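Local coordinates for protein drebrin (Homo sapiens, PDB 5Y1Z) that probably binds actin through its ADF-H domain, which also binds ZMYND8 and may thereby hold it in the cytoplasm, at residues A[15-19]-A[109-113]; A[66-70]-A[82-86]. The contacts are given in a common frame with arbitrary orientation. Residues are numbered along the deposited sequence.

Interaction 1 of 2, residues A[15-19]-A[109-113]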
ATOM      1  N   LEU A  15      -2.919  17.207  -9.439  1.00 45.71           N
ATOM      2  CA  LEU A  15      -3.390  16.970  -8.079  1.00 43.44           C
ATOM      3  C   LEU A  15      -2.696  17.893  -7.087  1.00 43.65           C
ATOM      4  O   LEU A  15      -3.343  18.540  -6.244  1.00 42.52           O
ATOM      5  CB  LEU A  15      -3.163  15.508  -7.691  1.00 45.65           C
ATOM      6  CG  LEU A  15      -3.519  14.366  -8.655  1.00 45.08           C
ATOM      7  CD1 LEU A  15      -2.945  13.043  -8.147  1.00 46.00           C
ATOM      8  CD2 LEU A  15      -5.019  14.276  -8.871  1.00 40.44           C
ATOM      9  N   LEU A  16      -1.368  17.973  -7.171  1.00 44.90           N
ATOM     10  CA  LEU A  16      -0.675  18.812  -6.212  1.00 44.64           C
ATOM     11  C   LEU A  16      -0.867  20.295  -6.497  1.00 48.06           C
ATOM     12  O   LEU A  16      -0.794  21.093  -5.568  1.00 48.67           O
ATOM     13  CB  LEU A  16       0.794  18.448  -6.185  1.00 44.66           C
ATOM     14  CG  LEU A  16       0.917  17.088  -5.496  1.00 48.87           C
ATOM     15  CD1 LEU A  16       2.356  16.549  -5.568  1.00 43.26           C
ATOM     16  CD2 LEU A  16       0.400  17.115  -4.060  1.00 40.49           C
ATOM     17  N   ALA A  17      -1.157  20.676  -7.744  1.00 48.26           N
ATOM     18  CA  ALA A  17      -1.415  22.079  -8.047  1.00 48.29           C
ATOM     19  C   ALA A  17      -2.726  22.540  -7.423  1.00 47.95           C
ATOM     20  O   ALA A  17      -2.816  23.661  -6.895  1.00 50.92           O
ATOM     21  CB  ALA A  17      -1.415  22.287  -9.557  1.00 46.03           C
ATOM     22  N   ALA A  18      -3.762  21.700  -7.487  1.00 46.02           N
ATOM     23  CA  ALA A  18      -5.011  22.041  -6.816  1.00 43.82           C
ATOM     24  C   ALA A  18      -4.812  22.124  -5.313  1.00 46.48           C
ATOM     25  O   ALA A  18      -5.274  23.073  -4.661  1.00 46.13           O
ATOM     26  CB  ALA A  18      -6.074  21.008  -7.146  1.00 42.61           C
ATOM     27  N   TYR A  19      -4.110  21.138  -4.747  1.00 46.69           N
ATOM     28  CA  TYR A  19      -3.903  21.120  -3.305  1.00 43.96           C
ATOM     29  C   TYR A  19      -3.090  22.327  -2.845  1.00 45.28           C
ATOM     30  O   TYR A  19      -3.395  22.946  -1.811  1.00 43.94           O
ATOM     31  CB  TYR A  19      -3.218  19.809  -2.939  1.00 45.73           C
ATOM     32  CG  TYR A  19      -2.472  19.781  -1.635  1.00 46.38           C
ATOM     33  CD1 TYR A  19      -3.138  19.576  -0.436  1.00 46.67           C
ATOM     34  CD2 TYR A  19      -1.097  19.915  -1.614  1.00 47.14           C
ATOM     35  CE1 TYR A  19      -2.446  19.527   0.755  1.00 52.47           C
ATOM     36  CE2 TYR A  19      -0.393  19.853  -0.439  1.00 52.27           C
ATOM     37  CZ  TYR A  19      -1.066  19.660   0.748  1.00 55.42           C
ATOM     38  OH  TYR A  19      -0.347  19.606   1.922  1.00 58.65           O
ATOM     39  N   GLU A 109      -2.376  10.898   3.387  1.00 53.87           N
ATOM     40  CA  GLU A 109      -0.937  11.040   3.472  1.00 58.29           C
ATOM     41  C   GLU A 109      -0.409  11.809   2.279  1.00 58.79           C
ATOM     42  O   GLU A 109       0.586  12.535   2.397  1.00 57.17           O
ATOM     43  CB  GLU A 109      -0.291   9.657   3.544  1.00 60.01           C
ATOM     44  CG  GLU A 109       1.151   9.675   3.902  1.00 66.47           C
ATOM     45  CD  GLU A 109       1.381  10.246   5.275  1.00 72.91           C
ATOM     46  OE1 GLU A 109       0.428  10.240   6.080  1.00 72.39           O
ATOM     47  OE2 GLU A 109       2.518  10.688   5.559  1.00 78.97           O
ATOM     48  N   PHE A 110      -1.091  11.690   1.137  1.00 57.63           N
ATOM     49  CA  PHE A 110      -0.638  12.390  -0.053  1.00 53.60           C
ATOM     50  C   PHE A 110      -0.859  13.890   0.082  1.00 55.78           C
ATOM     51  O   PHE A 110       0.049  14.686  -0.195  1.00 59.55           O
ATOM     52  CB  PHE A 110      -1.332  11.818  -1.291  1.00 44.70           C
ATOM     53  CG  PHE A 110      -0.864  12.430  -2.581  1.00 47.23           C
ATOM     54  CD1 PHE A 110       0.284  11.946  -3.218  1.00 47.54           C
ATOM     55  CD2 PHE A 110      -1.585  13.447  -3.190  1.00 47.65           C
ATOM     56  CE1 PHE A 110       0.739  12.495  -4.402  1.00 47.33           C
ATOM     57  CE2 PHE A 110      -1.137  13.994  -4.389  1.00 49.50           C
ATOM     58  CZ  PHE A 110       0.030  13.504  -4.989  1.00 49.14           C
ATOM     59  N   PHE A 111      -2.041  14.291   0.556  1.00 51.87           N
ATOM     60  CA  PHE A 111      -2.363  15.708   0.719  1.00 53.61           C
ATOM     61  C   PHE A 111      -2.054  16.175   2.137  1.00 56.03           C
ATOM     62  O   PHE A 111      -2.952  16.461   2.932  1.00 56.88           O
ATOM     63  CB  PHE A 111      -3.818  15.966   0.355  1.00 51.44           C
ATOM     64  CG  PHE A 111      -4.164  15.588  -1.053  1.00 49.69           C
ATOM     65  CD1 PHE A 111      -3.685  16.347  -2.119  1.00 50.16           C
ATOM     66  CD2 PHE A 111      -5.022  14.537  -1.316  1.00 48.93           C
ATOM     67  CE1 PHE A 111      -4.013  16.034  -3.425  1.00 49.14           C
ATOM     68  CE2 PHE A 111      -5.354  14.210  -2.625  1.00 49.86           C
ATOM     69  CZ  PHE A 111      -4.846  14.970  -3.682  1.00 49.57           C
ATOM     70  N   GLN A 112      -0.750  16.307   2.424  1.00 57.09           N
ATOM     71  CA  GLN A 112      -0.259  16.486   3.790  1.00 61.87           C
ATOM     72  C   GLN A 112      -1.039  17.556   4.539  1.00 66.36           C
ATOM     73  O   GLN A 112      -1.435  18.580   3.970  1.00 66.93           O
ATOM     74  CB  GLN A 112       1.214  16.879   3.780  1.00 63.43           C
ATOM     75  CG  GLN A 112       2.131  15.779   3.363  1.00 65.19           C
ATOM     76  CD  GLN A 112       2.446  14.825   4.492  1.00 65.85           C
ATOM     77  OE1 GLN A 112       3.223  15.144   5.387  1.00 69.06           O
ATOM     78  NE2 GLN A 112       1.846  13.641   4.453  1.00 63.29           N
ATOM     79  N   GLY A 113      -1.300  17.292   5.813  1.00 65.83           N
ATOM     80  CA  GLY A 113      -1.931  18.278   6.656  1.00 64.10           C
ATOM     81  C   GLY A 113      -3.422  18.118   6.846  1.00 59.18           C
ATOM     82  O   GLY A 113      -4.078  19.085   7.247  1.00 58.88           O
TER
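In the ADF-H fold of drebrin, helices flank a central mixed sheet, and here two elements on one side of it meet: helix 12-23, through L15-Y19, and the C-terminal end of helix 104-110 with the turn that follows. The helix end and the turn supply the main bumps, the rings of the successive residues F110 and F111, and L15, L16 and Y19 form the relief that receives them. The ring of F110 lies against both leucines, with CE2 4.2 Å from L15 CB and 3.5 Å from L16 CD2. F111, where the chain leaves helical geometry in an inverse gamma turn, sets its ring against the groove formed by L15 and Y19: CD1 is 3.6 Å from Y19 CB, and CE1 approaches L15 O at 3.8 Å near the ring plane. That same carbonyl accepts a hydrogen bond from Y34 OH of strand 31-36, while the Y34 ring stacks on F111. Running the other way, Y19 extends its ring to the turn, with F111 CA over one face; the Y19 and F111 rings meet obliquely, centroids 5.6 Å apart. On the outer side, the ZMYND8 chain packs on L16, F110 and Q112. Q112 NE2 folds back to the helix end and donates to E109 O at 2.7 Å. Beyond the aromatic packing, the tip of Y19 makes a short hydrogen bond, OH to Q112 O, at 2.5 Å.

Interaction 2 of 2, residues A[66-70]-A[82-86]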
ATOM      1  N   MET A  66     -15.193   9.744  -4.141  1.00 42.49           N
ATOM      2  CA  MET A  66     -14.465  10.995  -4.350  1.00 43.08           C
ATOM      3  C   MET A  66     -13.856  11.471  -3.029  1.00 43.12           C
ATOM      4  O   MET A  66     -14.300  11.092  -1.936  1.00 47.18           O
ATOM      5  CB  MET A  66     -15.378  12.076  -4.963  1.00 42.52           C
ATOM      6  CG  MET A  66     -16.169  11.610  -6.187  1.00 43.17           C
ATOM      7  SD  MET A  66     -17.106  12.892  -7.088  1.00 48.48           S
ATOM      8  CE  MET A  66     -17.282  14.074  -5.846  1.00 50.40           C
ATOM      9  N   TYR A  67     -12.831  12.320  -3.132  1.00 38.52           N
ATOM     10  CA  TYR A  67     -12.129  12.857  -1.967  1.00 38.42           C
ATOM     11  C   TYR A  67     -12.133  14.377  -2.037  1.00 42.15           C
ATOM     12  O   TYR A  67     -11.619  14.960  -2.999  1.00 47.41           O
ATOM     13  CB  TYR A  67     -10.696  12.301  -1.883  1.00 34.95           C
ATOM     14  CG  TYR A  67     -10.678  10.794  -1.830  1.00 37.22           C
ATOM     15  CD1 TYR A  67     -11.094  10.124  -0.681  1.00 39.08           C
ATOM     16  CD2 TYR A  67     -10.298  10.036  -2.932  1.00 38.35           C
ATOM     17  CE1 TYR A  67     -11.119   8.749  -0.616  1.00 40.63           C
ATOM     18  CE2 TYR A  67     -10.317   8.644  -2.878  1.00 39.93           C
ATOM     19  CZ  TYR A  67     -10.731   8.006  -1.714  1.00 42.18           C
ATOM     20  OH  TYR A  67     -10.771   6.621  -1.628  1.00 44.42           O
ATOM     21  N   GLY A  68     -12.711  15.016  -1.021  1.00 42.15           N
ATOM     22  CA  GLY A  68     -12.809  16.465  -0.999  1.00 43.50           C
ATOM     23  C   GLY A  68     -11.858  17.107  -0.015  1.00 46.31           C
ATOM     24  O   GLY A  68     -11.867  16.785   1.169  1.00 48.89           O
ATOM     25  N   PHE A  69     -10.990  17.978  -0.482  1.00 43.96           N
ATOM     26  CA  PHE A  69      -9.988  18.588   0.375  1.00 44.86           C
ATOM     27  C   PHE A  69     -10.360  20.055   0.476  1.00 45.47           C
ATOM     28  O   PHE A  69     -10.199  20.815  -0.488  1.00 44.89           O
ATOM     29  CB  PHE A  69      -8.578  18.394  -0.175  1.00 45.57           C
ATOM     30  CG  PHE A  69      -7.497  18.945   0.713  1.00 49.40           C
ATOM     31  CD1 PHE A  69      -7.007  18.209   1.775  1.00 50.93           C
ATOM     32  CD2 PHE A  69      -6.965  20.212   0.487  1.00 50.16           C
ATOM     33  CE1 PHE A  69      -5.983  18.732   2.587  1.00 52.39           C
ATOM     34  CE2 PHE A  69      -5.959  20.728   1.295  1.00 49.79           C
ATOM     35  CZ  PHE A  69      -5.474  19.995   2.342  1.00 50.09           C
ATOM     36  N   CYS A  70     -10.862  20.440   1.640  1.00 44.76           N
ATOM     37  CA  CYS A  70     -11.372  21.778   1.851  1.00 46.99           C
ATOM     38  C   CYS A  70     -10.659  22.449   3.022  1.00 50.44           C
ATOM     39  O   CYS A  70     -10.524  21.865   4.106  1.00 53.04           O
ATOM     40  CB  CYS A  70     -12.874  21.718   2.082  1.00 50.77           C
ATOM     41  SG  CYS A  70     -13.639  23.330   2.249  1.00 61.47           S
ATOM     42  N   TYR A  82      -7.871  21.680   7.947  1.00 56.20           N
ATOM     43  CA  TYR A  82      -8.095  20.986   6.680  1.00 50.22           C
ATOM     44  C   TYR A  82      -8.950  19.739   6.865  1.00 48.42           C
ATOM     45  O   TYR A  82      -8.673  18.884   7.722  1.00 49.60           O
ATOM     46  CB  TYR A  82      -6.772  20.666   6.006  1.00 46.91           C
ATOM     47  CG  TYR A  82      -6.072  21.942   5.605  1.00 50.22           C
ATOM     48  CD1 TYR A  82      -6.463  22.641   4.478  1.00 49.71           C
ATOM     49  CD2 TYR A  82      -5.048  22.480   6.385  1.00 51.27           C
ATOM     50  CE1 TYR A  82      -5.832  23.816   4.115  1.00 50.75           C
ATOM     51  CE2 TYR A  82      -4.413  23.660   6.032  1.00 52.54           C
ATOM     52  CZ  TYR A  82      -4.809  24.327   4.897  1.00 54.78           C
ATOM     53  OH  TYR A  82      -4.191  25.509   4.528  1.00 58.97           O
ATOM     54  N   VAL A  83     -10.016  19.674   6.077  1.00 47.79           N
ATOM     55  CA  VAL A  83     -10.980  18.588   6.113  1.00 49.61           C
ATOM     56  C   VAL A  83     -10.799  17.764   4.853  1.00 50.43           C
ATOM     57  O   VAL A  83     -10.691  18.320   3.750  1.00 51.93           O
ATOM     58  CB  VAL A  83     -12.420  19.120   6.195  1.00 50.32           C
ATOM     59  CG1 VAL A  83     -13.408  17.955   6.236  1.00 48.89           C
ATOM     60  CG2 VAL A  83     -12.570  20.033   7.388  1.00 53.77           C
ATOM     61  N   LEU A  84     -10.768  16.449   5.009  1.00 47.69           N
ATOM     62  CA  LEU A  84     -10.856  15.542   3.879  1.00 47.56           C
ATOM     63  C   LEU A  84     -12.198  14.830   3.973  1.00 49.94           C
ATOM     64  O   LEU A  84     -12.462  14.114   4.942  1.00 55.22           O
ATOM     65  CB  LEU A  84      -9.698  14.544   3.877  1.00 47.55           C
ATOM     66  CG  LEU A  84      -9.722  13.519   2.742  1.00 45.59           C
ATOM     67  CD1 LEU A  84      -9.422  14.259   1.462  1.00 45.54           C
ATOM     68  CD2 LEU A  84      -8.723  12.423   2.978  1.00 46.07           C
ATOM     69  N   ILE A  85     -13.035  15.011   2.965  1.00 51.42           N
ATOM     70  CA  ILE A  85     -14.318  14.331   2.879  1.00 48.32           C
ATOM     71  C   ILE A  85     -14.115  13.044   2.099  1.00 47.55           C
ATOM     72  O   ILE A  85     -13.713  13.073   0.929  1.00 46.60           O
ATOM     73  CB  ILE A  85     -15.370  15.213   2.206  1.00 46.42           C
ATOM     74  CG1 ILE A  85     -15.675  16.392   3.120  1.00 48.21           C
ATOM     75  CG2 ILE A  85     -16.631  14.397   1.988  1.00 46.84           C
ATOM     76  CD1 ILE A  85     -16.230  17.559   2.412  1.00 47.55           C
ATOM     77  N   ASN A  86     -14.335  11.920   2.775  1.00 45.21           N
ATOM     78  CA  ASN A  86     -14.311  10.596   2.178  1.00 44.60           C
ATOM     79  C   ASN A  86     -15.708  10.318   1.651  1.00 45.04           C
ATOM     80  O   ASN A  86     -16.576   9.801   2.365  1.00 51.40           O
ATOM     81  CB  ASN A  86     -13.874   9.578   3.218  1.00 49.37           C
ATOM     82  CG  ASN A  86     -13.944   8.173   2.714  1.00 53.78           C
ATOM     83  OD1 ASN A  86     -13.641   7.907   1.550  1.00 56.16           O
ATOM     84  ND2 ASN A  86     -14.326   7.249   3.590  1.00 55.37           N
TER
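Strands 65-72 and 81-88 form an antiparallel beta hairpin at the centre of the ADF-H sheet; their segment axes run at 166° and approach to 4.5 Å. Backbone hydrogen bonds come in two reciprocal sets. G68 N to I85 O (2.9 Å) is returned by I85 N to G68 O (2.8 Å), and C70 N to V83 O (3.0 Å) by V83 N to C70 O (3.0 Å). Between and beside them lie the non-hydrogen-bonded pairs F69-L84 and Y67-N86, where CA-H...O contacts add to the pairing, such as L84 CA to G68 O at 3.1 Å. Apolar contacts are lighter: L84 CD1 lies 4.1 Å from Y67 CB, and F69 CZ meets Y82 CD1 at 3.5 Å, the two rings nearly parallel but slid apart. Polar ends hydrogen-bond to adjoining strands, Y67 OH with Y36 OH and N86 ND2 with N119 OD1. The face bearing Y67, L84 and N86 is covered by helix 104-110, that bearing C70 and I85 by helix 52-56. The backbone provides all four hydrogen bonds across the pair, leaving side chains such as L84 and I85 to pack against helices 104-110 and 52-56 on the two faces.

Overall arrangement
Interaction 2 is the deeper contact, its centre about 3 Å from that of the chain; interaction 1, also largely buried, lies about 10 Å out, on the side where ZMYND8 docks. Interaction 2 joins neighbouring strands close in sequence, whereas interaction 1 spans 90 residues and encloses the hairpin within its loop. Main-chain pairing dominates the sheet contact; aromatic and leucine packing plus one tyrosine hydroxyl bond dominate the contact of helix 12-23 with the helix end and turn. They touch directly, Y19 CE1 lying 3.4 Å from F69 CZ and G113 O 3.4 Å from Y82 CB. Helix 104-110 serves both, covering the hairpin with V104 and V107 and presenting F110 to helix 12-23.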